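Local coordinates for protein alpha-glucosidase ([Eubacterium] rectale, PDB 6PNR) that hydrolyses alpha-glycosides as a family 31 glycoside hydrolase, probably acting as a sulfoquinovosidase that releases sulfoquinovose from sulfolipid-derived glycosides, at residues 277-282 with 322-327; 287-292 with 353-358; 330-335 with 368-373; 337-340 with 346-349. All blocks are in the same frame, centred on the assembly; numbering follows the deposited sequence.

Contact 1: 277-282 with 322-327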
# COMPACT_ATOMS: atom_id res chain seq x y z
N GLY A 277 -20.48 13.22 30.80
CA GLY A 277 -21.49 12.43 30.13
C GLY A 277 -20.90 11.45 29.13
O GLY A 277 -19.73 11.52 28.75
N LYS A 278 -21.76 10.54 28.67
CA LYS A 278 -21.38 9.44 27.80
C LYS A 278 -22.08 9.55 26.45
O LYS A 278 -23.10 10.23 26.31
CB LYS A 278 -21.72 8.09 28.43
CG LYS A 278 -23.22 7.83 28.58
CD LYS A 278 -23.48 6.42 29.07
CE LYS A 278 -24.97 6.13 29.18
NZ LYS A 278 -25.60 6.96 30.23
N ARG A 279 -21.53 8.85 25.47
CA ARG A 279 -22.17 8.69 24.16
C ARG A 279 -21.78 7.32 23.65
O ARG A 279 -20.58 7.04 23.51
CB ARG A 279 -21.74 9.79 23.18
CG ARG A 279 -22.21 9.57 21.73
CD ARG A 279 -21.74 10.68 20.78
NE ARG A 279 -22.29 11.98 21.15
CZ ARG A 279 -23.47 12.45 20.73
NH1 ARG A 279 -24.21 11.72 19.89
NH2 ARG A 279 -23.90 13.64 21.13
N VAL A 280 -22.76 6.45 23.39
CA VAL A 280 -22.50 5.09 22.93
C VAL A 280 -22.62 5.04 21.41
O VAL A 280 -23.61 5.51 20.84
CB VAL A 280 -23.47 4.08 23.59
CG1 VAL A 280 -23.29 2.68 22.99
CG2 VAL A 280 -23.24 4.04 25.09
N THR A 281 -21.59 4.51 20.75
CA THR A 281 -21.59 4.35 19.30
C THR A 281 -21.22 2.91 18.97
O THR A 281 -20.95 2.10 19.86
CB THR A 281 -20.62 5.30 18.59
OG1 THR A 281 -19.27 4.84 18.79
CG2 THR A 281 -20.76 6.75 19.11
N SER A 282 -21.17 2.59 17.67
CA SER A 282 -20.71 1.26 17.29
C SER A 282 -19.25 1.01 17.67
O SER A 282 -18.86 -0.15 17.81
CB SER A 282 -20.91 1.04 15.79
OG SER A 282 -20.03 1.86 15.04
N TYR A 322 -12.58 19.96 20.67
CA TYR A 322 -13.74 19.92 19.80
C TYR A 322 -15.01 19.93 20.64
O TYR A 322 -14.98 19.65 21.84
CB TYR A 322 -13.71 18.68 18.89
CG TYR A 322 -12.32 18.38 18.34
CD1 TYR A 322 -11.65 19.31 17.56
CD2 TYR A 322 -11.69 17.16 18.59
CE1 TYR A 322 -10.38 19.05 17.04
CE2 TYR A 322 -10.43 16.89 18.07
CZ TYR A 322 -9.78 17.84 17.31
OH TYR A 322 -8.53 17.58 16.81
N LEU A 323 -16.15 20.22 20.00
CA LEU A 323 -17.43 20.29 20.71
C LEU A 323 -18.51 19.66 19.85
O LEU A 323 -18.71 20.08 18.71
CB LEU A 323 -17.79 21.74 21.04
CG LEU A 323 -16.86 22.40 22.03
CD1 LEU A 323 -17.05 23.93 22.02
CD2 LEU A 323 -17.11 21.80 23.42
N VAL A 324 -19.21 18.65 20.38
CA VAL A 324 -20.26 17.98 19.62
C VAL A 324 -21.44 18.93 19.43
O VAL A 324 -21.78 19.73 20.31
CB VAL A 324 -20.68 16.67 20.33
CG1 VAL A 324 -21.27 16.95 21.71
CG2 VAL A 324 -21.65 15.87 19.46
N ASN A 325 -22.10 18.83 18.28
CA ASN A 325 -23.04 19.86 17.84
C ASN A 325 -24.40 19.81 18.55
O ASN A 325 -25.29 20.57 18.17
CB ASN A 325 -23.24 19.78 16.33
CG ASN A 325 -23.96 18.53 15.88
OD1 ASN A 325 -24.15 17.60 16.66
ND2 ASN A 325 -24.37 18.51 14.61
N ASP A 326 -24.60 18.98 19.57
CA ASP A 326 -25.82 19.10 20.37
C ASP A 326 -25.53 19.57 21.79
O ASP A 326 -26.41 19.51 22.64
CB ASP A 326 -26.62 17.78 20.37
CG ASP A 326 -25.91 16.63 21.09
OD1 ASP A 326 -24.76 16.81 21.55
OD2 ASP A 326 -26.51 15.53 21.19
N GLY A 327 -24.31 20.07 22.05
CA GLY A 327 -23.95 20.49 23.39
C GLY A 327 -24.18 21.97 23.66
O GLY A 327 -24.30 22.79 22.75
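Arg279 spans the gap to the strand 322-324 and the turn behind it, and its terminal nitrogen NH2 makes the closest contacts. Asp326 answers with a salt bridge, Arg279 NH2 lying 3.2 Å from Asp326 OD2. The carboxylate carbon sits at the guanidinium edge, but the two planes are turned 43° against each other, so this is not the flat pairing of two nitrogens with two oxygens. A single NH2 faces both acceptors instead, with Asp326 OD1 3.3 Å from Arg279 NH2. The N-H meets OD2 on the syn side but tilted out of the carboxylate plane, along a bent line of 146°. Gln288 completes the arrangement: its OE1 takes a bond from Arg279 NH2 while its NE2 donates to Asp326 OD1, so an uncharged amide joins both charged partners.

Strand 278-280 pairs with 285-287 in a small antiparallel hairpin, whereas 322-324 is an outer strand of a separate three-stranded sheet; both lie in the TIM-barrel region of this family 31 enzyme. The nearest alpha carbons, those of Arg279 and Val324, are 10.5 Å apart, a span that suits a long side chain such as arginine. Bent at chi3 (-63°), the Arg279 chain swings its head group over to the neighbouring sheet. Val324, a beta-branched residue at home in a strand, turns a methyl obliquely to that group, CG2 being 3.6 Å from Arg279 NH2. A type I turn from Val324 to Gly327 brings Asp326 round beside this methyl, and Gly327, at the N-cap position, then leads into helix 328-335.

Contact 2: 287-292 with 353-358; sequences LQWDWK and GEFYCG. With 9VH ([(3~{S},4~{R},5~{R})-4,5-bis(oxidanyl)piperidin-3-yl]methanesulfonic acid), chain C.
Trp289 spreads one face of its indole beneath the edge of Phe355, whose CE2 stands 3.6 Å above the Trp289 ring plane, over its centre. The pair is T-shaped (edge-to-face): the planes meet at 87°, and the centroids of the Trp289 six-membered ring and the Phe355 ring are 4.9 Å apart. This geometry lets the slightly positive ring hydrogens of phenylalanine point at the electron-rich indole face. Phe355 takes up the confined chi1 position between its backbone N and carbonyl carbon (62°), which sends the ring out toward the tryptophan. Cys357, two residues on and pointing the same way, brings its sulfur to the benzo side of the indole, SG lying 3.4 Å from Trp289 CE3. The sulfur approaches obliquely, a compact and polarisable neighbour for the ring.

Leu287 and Trp289 line the inhibitor pocket of the TIM-barrel domain, and Phe355 and Cys357 pack behind Trp289 as second-shell residues. The pocket holds an aza-sugar whose sulfonate probably mimics that of sulfoquinovose. Packed against these neighbours, Trp289 turns its nitrogen edge to the sulfonate: NE1 donates to inhibitor O3 at 3.2 Å, close to the indole plane and nearly straight at 169°. Leu287 N gives the same oxygen a second, weak bond at 3.0 Å, while its CB packs against the indole edge and its CG and CD1 pack beside the same oxygen. Phe352, also edge-to-face with Trp289, and Phe391 continue the aromatic surroundings of the indole, and Gln273, Arg286 and His523 hold the inhibitor through further hydrogen bonds.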
# COMPACT_ATOMS: atom_id res chain seq x y z
N LEU A 287 -17.75 9.43 24.90
CA LEU A 287 -18.02 10.54 25.80
C LEU A 287 -18.86 11.60 25.10
O LEU A 287 -18.83 11.73 23.87
CB LEU A 287 -16.72 11.21 26.26
CG LEU A 287 -15.69 10.29 26.92
CD1 LEU A 287 -14.42 11.07 27.29
CD2 LEU A 287 -16.37 9.68 28.14
N GLN A 288 -19.57 12.40 25.90
CA GLN A 288 -20.30 13.55 25.39
C GLN A 288 -19.36 14.76 25.40
O GLN A 288 -18.90 15.19 26.47
CB GLN A 288 -21.56 13.80 26.23
CG GLN A 288 -22.33 15.08 25.93
CD GLN A 288 -22.95 15.12 24.54
OE1 GLN A 288 -22.85 14.18 23.75
NE2 GLN A 288 -23.60 16.23 24.23
N TRP A 289 -19.08 15.33 24.21
CA TRP A 289 -18.03 16.36 24.09
C TRP A 289 -18.63 17.75 24.35
O TRP A 289 -18.85 18.56 23.45
CB TRP A 289 -17.35 16.27 22.73
CG TRP A 289 -16.56 14.98 22.53
CD1 TRP A 289 -16.51 13.92 23.39
CD2 TRP A 289 -15.72 14.65 21.42
NE1 TRP A 289 -15.70 12.94 22.87
CE2 TRP A 289 -15.20 13.36 21.67
CE3 TRP A 289 -15.36 15.31 20.25
CZ2 TRP A 289 -14.34 12.73 20.79
CZ3 TRP A 289 -14.50 14.68 19.37
CH2 TRP A 289 -14.00 13.40 19.65
N ASP A 290 -18.87 17.99 25.63
CA ASP A 290 -19.46 19.24 26.12
C ASP A 290 -18.90 19.42 27.54
O ASP A 290 -19.39 18.78 28.47
CB ASP A 290 -20.98 19.15 26.10
CG ASP A 290 -21.66 20.48 26.36
OD1 ASP A 290 -21.03 21.54 26.15
OD2 ASP A 290 -22.84 20.45 26.77
N TRP A 291 -17.88 20.27 27.68
CA TRP A 291 -16.95 20.19 28.83
C TRP A 291 -17.48 20.92 30.07
O TRP A 291 -16.85 21.82 30.61
CB TRP A 291 -15.59 20.74 28.42
CG TRP A 291 -15.19 20.27 27.05
CD1 TRP A 291 -14.87 21.04 25.97
CD2 TRP A 291 -15.12 18.91 26.61
NE1 TRP A 291 -14.59 20.24 24.88
CE2 TRP A 291 -14.73 18.93 25.25
CE3 TRP A 291 -15.33 17.67 27.23
CZ2 TRP A 291 -14.55 17.76 24.51
CZ3 TRP A 291 -15.15 16.51 26.48
CH2 TRP A 291 -14.76 16.57 25.14
N LYS A 292 -18.66 20.48 30.52
CA LYS A 292 -19.26 20.82 31.80
C LYS A 292 -19.73 19.53 32.44
O LYS A 292 -20.14 18.61 31.73
CB LYS A 292 -20.45 21.78 31.65
CG LYS A 292 -20.14 22.99 30.77
CD LYS A 292 -21.15 24.11 30.92
CE LYS A 292 -22.48 23.79 30.28
NZ LYS A 292 -23.39 24.97 30.36
N GLY A 353 -17.19 9.76 14.04
CA GLY A 353 -17.73 8.41 14.12
C GLY A 353 -19.13 8.40 14.71
O GLY A 353 -19.30 8.11 15.90
N GLU A 354 -20.12 8.73 13.88
CA GLU A 354 -21.54 8.76 14.25
C GLU A 354 -21.88 9.96 15.12
O GLU A 354 -22.95 9.99 15.75
CB GLU A 354 -21.99 7.45 14.92
CG GLU A 354 -21.79 6.23 14.01
CD GLU A 354 -21.78 4.87 14.71
OE1 GLU A 354 -22.28 4.74 15.85
OE2 GLU A 354 -21.28 3.91 14.09
N PHE A 355 -21.00 10.96 15.20
CA PHE A 355 -21.35 12.26 15.75
C PHE A 355 -20.41 13.30 15.15
O PHE A 355 -19.31 12.97 14.70
CB PHE A 355 -21.31 12.28 17.30
CG PHE A 355 -19.95 11.99 17.92
CD1 PHE A 355 -19.52 10.68 18.10
CD2 PHE A 355 -19.16 13.02 18.40
CE1 PHE A 355 -18.30 10.41 18.71
CE2 PHE A 355 -17.93 12.76 19.00
CZ PHE A 355 -17.51 11.45 19.17
N TYR A 356 -20.87 14.55 15.13
CA TYR A 356 -20.19 15.63 14.42
C TYR A 356 -19.87 16.76 15.38
O TYR A 356 -20.69 17.11 16.23
CB TYR A 356 -21.07 16.16 13.28
CG TYR A 356 -21.40 15.09 12.28
CD1 TYR A 356 -22.45 14.20 12.51
CD2 TYR A 356 -20.67 14.97 11.10
CE1 TYR A 356 -22.75 13.21 11.60
CE2 TYR A 356 -20.98 13.98 10.18
CZ TYR A 356 -22.02 13.10 10.44
OH TYR A 356 -22.33 12.11 9.53
N CYS A 357 -18.69 17.35 15.22
CA CYS A 357 -18.20 18.35 16.16
C CYS A 357 -17.60 19.54 15.43
O CYS A 357 -17.01 19.39 14.36
CB CYS A 357 -17.14 17.75 17.11
SG CYS A 357 -17.71 16.25 17.93
N GLY A 358 -17.74 20.71 16.03
CA GLY A 358 -16.99 21.86 15.57
C GLY A 358 -15.57 21.84 16.10
O GLY A 358 -15.29 21.30 17.17
O1 9VH C . -14.32 7.81 23.27
S1 9VH C . -13.90 9.20 23.35
O2 9VH C . -13.35 9.63 22.09
O3 9VH C . -14.96 10.03 23.87
C1 9VH C . -12.60 9.20 24.55
C2 9VH C . -11.34 8.43 24.13
C3 9VH C . -10.60 9.26 23.09
N1 9VH C . -9.23 8.86 22.76
C4 9VH C . -8.41 8.68 23.95
C5 9VH C . -9.06 7.67 24.89
O4 9VH C . -8.22 7.51 26.03
C6 9VH C . -10.43 8.17 25.33
O5 9VH C . -11.04 7.24 26.21

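Contact 3: 330-335 with 368-373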
# COMPACT_ATOMS: atom_id res chain seq x y z
N TYR A 330 -21.12 23.98 22.50
CA TYR A 330 -21.18 24.13 21.05
C TYR A 330 -22.10 25.28 20.66
O TYR A 330 -21.77 26.08 19.78
CB TYR A 330 -21.66 22.84 20.39
CG TYR A 330 -21.86 22.97 18.90
CD1 TYR A 330 -23.07 23.40 18.37
CD2 TYR A 330 -20.82 22.70 18.02
CE1 TYR A 330 -23.24 23.55 17.00
CE2 TYR A 330 -20.98 22.85 16.66
CZ TYR A 330 -22.19 23.27 16.15
OH TYR A 330 -22.35 23.40 14.79
N LYS A 331 -23.27 25.36 21.29
CA LYS A 331 -24.23 26.41 20.95
C LYS A 331 -23.62 27.79 21.15
O LYS A 331 -23.72 28.66 20.28
CB LYS A 331 -25.50 26.24 21.78
CG LYS A 331 -26.60 27.26 21.50
CD LYS A 331 -27.73 27.16 22.54
CE LYS A 331 -28.68 28.36 22.45
NZ LYS A 331 -29.70 28.39 23.54
N GLU A 332 -22.95 27.98 22.28
CA GLU A 332 -22.28 29.25 22.58
C GLU A 332 -21.14 29.53 21.60
O GLU A 332 -20.99 30.66 21.13
CB GLU A 332 -21.75 29.22 24.01
CG GLU A 332 -21.00 30.46 24.43
CD GLU A 332 -20.60 30.44 25.90
OE1 GLU A 332 -21.09 29.58 26.65
OE2 GLU A 332 -19.78 31.29 26.29
N GLY A 333 -20.32 28.53 21.30
CA GLY A 333 -19.25 28.73 20.33
C GLY A 333 -19.78 29.05 18.94
O GLY A 333 -19.21 29.86 18.21
N LYS A 334 -20.88 28.40 18.55
CA LYS A 334 -21.50 28.71 17.26
C LYS A 334 -21.99 30.15 17.23
O LYS A 334 -21.77 30.87 16.24
CB LYS A 334 -22.65 27.75 16.98
CG LYS A 334 -23.43 28.08 15.71
CD LYS A 334 -24.55 27.08 15.50
CE LYS A 334 -25.18 27.21 14.12
NZ LYS A 334 -26.11 26.07 13.87
N GLU A 335 -22.64 30.60 18.30
CA GLU A 335 -23.13 31.97 18.38
C GLU A 335 -22.00 32.98 18.25
O GLU A 335 -22.12 33.96 17.51
CB GLU A 335 -23.89 32.20 19.69
CG GLU A 335 -25.25 31.50 19.71
CD GLU A 335 -25.90 31.48 21.09
OE1 GLU A 335 -25.27 31.95 22.07
OE2 GLU A 335 -27.05 30.98 21.19
N PHE A 368 -9.40 31.19 21.43
CA PHE A 368 -8.38 30.60 22.30
C PHE A 368 -8.62 30.97 23.76
O PHE A 368 -8.70 30.10 24.63
CB PHE A 368 -6.99 31.05 21.82
CG PHE A 368 -5.81 30.42 22.55
CD1 PHE A 368 -5.25 31.04 23.65
CD2 PHE A 368 -5.24 29.25 22.09
CE1 PHE A 368 -4.14 30.48 24.30
CE2 PHE A 368 -4.15 28.67 22.75
CZ PHE A 368 -3.59 29.29 23.84
N GLU A 369 -8.78 32.27 24.05
CA GLU A 369 -9.06 32.70 25.41
C GLU A 369 -10.39 32.14 25.91
O GLU A 369 -10.50 31.74 27.08
CB GLU A 369 -9.08 34.24 25.48
CG GLU A 369 -7.72 34.85 25.29
CD GLU A 369 -6.77 34.47 26.40
OE1 GLU A 369 -7.21 34.49 27.57
OE2 GLU A 369 -5.61 34.12 26.12
N TRP A 370 -11.39 32.08 25.04
CA TRP A 370 -12.67 31.49 25.42
C TRP A 370 -12.49 30.05 25.88
O TRP A 370 -13.04 29.64 26.91
CB TRP A 370 -13.64 31.57 24.25
CG TRP A 370 -14.98 30.90 24.43
CD1 TRP A 370 -16.02 31.35 25.19
CD2 TRP A 370 -15.43 29.70 23.80
NE1 TRP A 370 -17.09 30.49 25.09
CE2 TRP A 370 -16.76 29.47 24.24
CE3 TRP A 370 -14.85 28.79 22.91
CZ2 TRP A 370 -17.50 28.36 23.81
CZ3 TRP A 370 -15.60 27.69 22.48
CH2 TRP A 370 -16.91 27.49 22.94
N PHE A 371 -11.71 29.26 25.14
CA PHE A 371 -11.58 27.85 25.51
C PHE A 371 -10.74 27.71 26.77
O PHE A 371 -11.04 26.87 27.63
CB PHE A 371 -11.00 27.03 24.36
CG PHE A 371 -11.44 25.58 24.39
CD1 PHE A 371 -10.72 24.64 25.10
CD2 PHE A 371 -12.60 25.18 23.76
CE1 PHE A 371 -11.14 23.31 25.15
CE2 PHE A 371 -13.03 23.85 23.81
CZ PHE A 371 -12.30 22.92 24.51
N LYS A 372 -9.72 28.55 26.91
CA LYS A 372 -8.99 28.62 28.16
C LYS A 372 -9.93 28.90 29.33
O LYS A 372 -9.83 28.27 30.39
CB LYS A 372 -7.90 29.70 28.06
CG LYS A 372 -6.90 29.69 29.19
CD LYS A 372 -6.06 30.97 29.22
CE LYS A 372 -5.43 31.30 27.88
NZ LYS A 372 -4.54 32.50 28.01
N ASP A 373 -10.88 29.82 29.14
CA ASP A 373 -11.82 30.14 30.22
C ASP A 373 -12.77 28.98 30.51
O ASP A 373 -13.20 28.81 31.65
CB ASP A 373 -12.62 31.40 29.88
CG ASP A 373 -11.79 32.69 30.03
OD1 ASP A 373 -10.72 32.66 30.67
OD2 ASP A 373 -12.23 33.73 29.51
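Glu332 is the first residue of helix segment 330-335 to meet Trp370, and it does so through its carboxylate. The indole N-H of Trp370 donates to it in a nearly straight bond, NE1 of Trp370 lying 3.1 Å from OE2 of Glu332 with an angle of 165° at the hydrogen. The acceptor lies close to the indole plane, yet the donor reaches OE2 from above the carboxylate plane, and the two flat groups are inclined at 65° to each other. The extended Glu332 chain, with CG anti to the backbone N (chi1 178°), carries the acid outward from the helix, roughly at right angles to its axis, to the indole edge. Its strongest polar partner is Lys336, which forms a salt bridge with the same OE2; this nearby positive charge probably helps to keep the acid ionised.

Gly333 follows and presents bare backbone to the benzo end of the indole: its CA lies 3.7 Å from Trp370 CH2, and its N is 3.8 Å from Trp370 CZ2. Without a side chain, glycine lets the large ring come right up to the helix. Tyr338 and Leu323 add to the packing round Trp370.

A single tryptophan thus bridges helices 328-335 and 365-380, both within the connection between strands 314-319 and 386-389, adjacent parallel strands of the TIM barrel.

Contact 4: 337-340 with 346-349; sequences GYFA and SDYL. With SO4 (sulfate ion), chain F.
Phe339 offers the edge of its ring to Asp347, whose OD2 lies 3.6 Å from Phe339 CD2, near the ring plane. The carboxylate plane is turned 72° from the ring, and the partly positive ring hydrogens make such an edge a tolerable neighbour for an acid. Tyr330 of helix 328-335 stacks with this same phenylalanine. Tyr338, one residue earlier, packs its ring against Trp370 and extends its hydroxyl to a sulfate ion, probably from the crystallisation liquor, donating from OH to sulfate O2 at 2.8 Å; Lys336 holds the same ion.

With CG anti to its carbonyl carbon (chi1 -67°), Asp347 sets its carboxylate beside Phe339 CB and CD2, and a water bridges Asp347 OD1, at 2.8 Å, and Phe339 N, at 3.0 Å. The water takes up the main-chain N-H and links it to the acid. Next along, the backbones meet directly: Tyr348 N donates to Ala340 O at 3.0 Å, almost straight at 173°. A second water bridges Ala340 O and Tyr348 O, giving the alanine carbonyl two partners. The Tyr348 hydroxyl is hydrogen-bonded to Asp398, while Lys342 makes a cation-pi contact with its ring.

Gly337 starts the segment with a positive phi that glycine readily adopts, ending the preceding helix in a Schellman motif; the arrangement is that of a helix C-cap followed by a short loop, its ends bonded together, leading to strand 349-351.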
# COMPACT_ATOMS: atom_id res chain seq x y z
N GLY A 337 -19.09 32.59 16.87
CA GLY A 337 -18.24 32.41 15.70
C GLY A 337 -16.85 31.90 16.00
O GLY A 337 -15.88 32.34 15.38
N TYR A 338 -16.73 30.96 16.94
CA TYR A 338 -15.43 30.50 17.42
C TYR A 338 -14.98 29.18 16.78
O TYR A 338 -14.01 28.59 17.26
CB TYR A 338 -15.45 30.35 18.94
CG TYR A 338 -15.45 31.67 19.69
CD1 TYR A 338 -15.19 32.87 19.03
CD2 TYR A 338 -15.68 31.71 21.06
CE1 TYR A 338 -15.18 34.07 19.72
CE2 TYR A 338 -15.67 32.91 21.76
CZ TYR A 338 -15.42 34.09 21.08
OH TYR A 338 -15.40 35.28 21.75
N PHE A 339 -15.65 28.72 15.73
CA PHE A 339 -15.30 27.48 15.06
C PHE A 339 -14.63 27.76 13.72
O PHE A 339 -14.94 28.74 13.04
CB PHE A 339 -16.54 26.60 14.83
CG PHE A 339 -17.13 26.02 16.10
CD1 PHE A 339 -16.36 25.23 16.94
CD2 PHE A 339 -18.46 26.24 16.42
CE1 PHE A 339 -16.92 24.68 18.10
CE2 PHE A 339 -19.01 25.71 17.57
CZ PHE A 339 -18.24 24.92 18.42
N ALA A 340 -13.72 26.87 13.33
CA ALA A 340 -13.21 26.88 11.97
C ALA A 340 -14.35 26.70 10.97
O ALA A 340 -15.32 25.97 11.21
CB ALA A 340 -12.18 25.77 11.78
N SER A 346 -19.91 28.28 6.32
CA SER A 346 -20.52 27.54 7.42
C SER A 346 -19.44 26.96 8.33
O SER A 346 -18.28 26.83 7.96
CB SER A 346 -21.41 26.42 6.88
OG SER A 346 -20.66 25.49 6.10
N ASP A 347 -19.85 26.62 9.56
CA ASP A 347 -18.93 25.93 10.46
C ASP A 347 -18.61 24.54 9.92
O ASP A 347 -19.49 23.82 9.44
CB ASP A 347 -19.51 25.83 11.87
CG ASP A 347 -19.62 27.17 12.54
OD1 ASP A 347 -18.93 28.12 12.09
OD2 ASP A 347 -20.40 27.28 13.52
N TYR A 348 -17.34 24.17 9.98
CA TYR A 348 -16.93 22.85 9.55
C TYR A 348 -17.30 21.86 10.64
O TYR A 348 -16.91 22.03 11.80
CB TYR A 348 -15.43 22.84 9.25
CG TYR A 348 -14.94 21.67 8.43
CD1 TYR A 348 -15.25 20.36 8.78
CD2 TYR A 348 -14.18 21.88 7.28
CE1 TYR A 348 -14.80 19.29 8.02
CE2 TYR A 348 -13.73 20.81 6.52
CZ TYR A 348 -14.04 19.52 6.89
OH TYR A 348 -13.60 18.45 6.14
N LEU A 349 -18.09 20.84 10.30
CA LEU A 349 -18.47 19.79 11.23
C LEU A 349 -17.70 18.53 10.87
O LEU A 349 -17.94 17.94 9.81
CB LEU A 349 -19.98 19.55 11.21
CG LEU A 349 -20.81 20.61 11.94
CD1 LEU A 349 -22.27 20.21 11.99
CD2 LEU A 349 -20.29 20.84 13.34
S SO4 F . -16.30 35.73 25.45
O1 SO4 F . -14.95 35.18 25.47
O2 SO4 F . -16.84 35.67 24.09
O3 SO4 F . -17.16 34.94 26.34
O4 SO4 F . -16.28 37.12 25.90
O HOH W 1 -17.47 29.89 13.69
O HOH W 2 -15.37 23.77 12.96

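From the N terminus, the hairpin strand 278-280 comes first, and contact 1 closes the loop from it to strand 322-324. Contact 2 begins inside that loop, at 287-292, and ends beyond it at 353-358, so the two cross; their centres are only about 3 Å apart, and they join the hairpin and the inhibitor-binding loop to neighbouring strands of one small sheet. Contact 3 opens after contact 1 has closed and crosses contact 2, tying helix 328-335 to helix 365-380. Contact 4, the shortest loop, is nested within both contact 2 and contact 3. Leu349 and Phe339 of contact 4 pack on Gly358, linking loop 337-349 to strand 356-359.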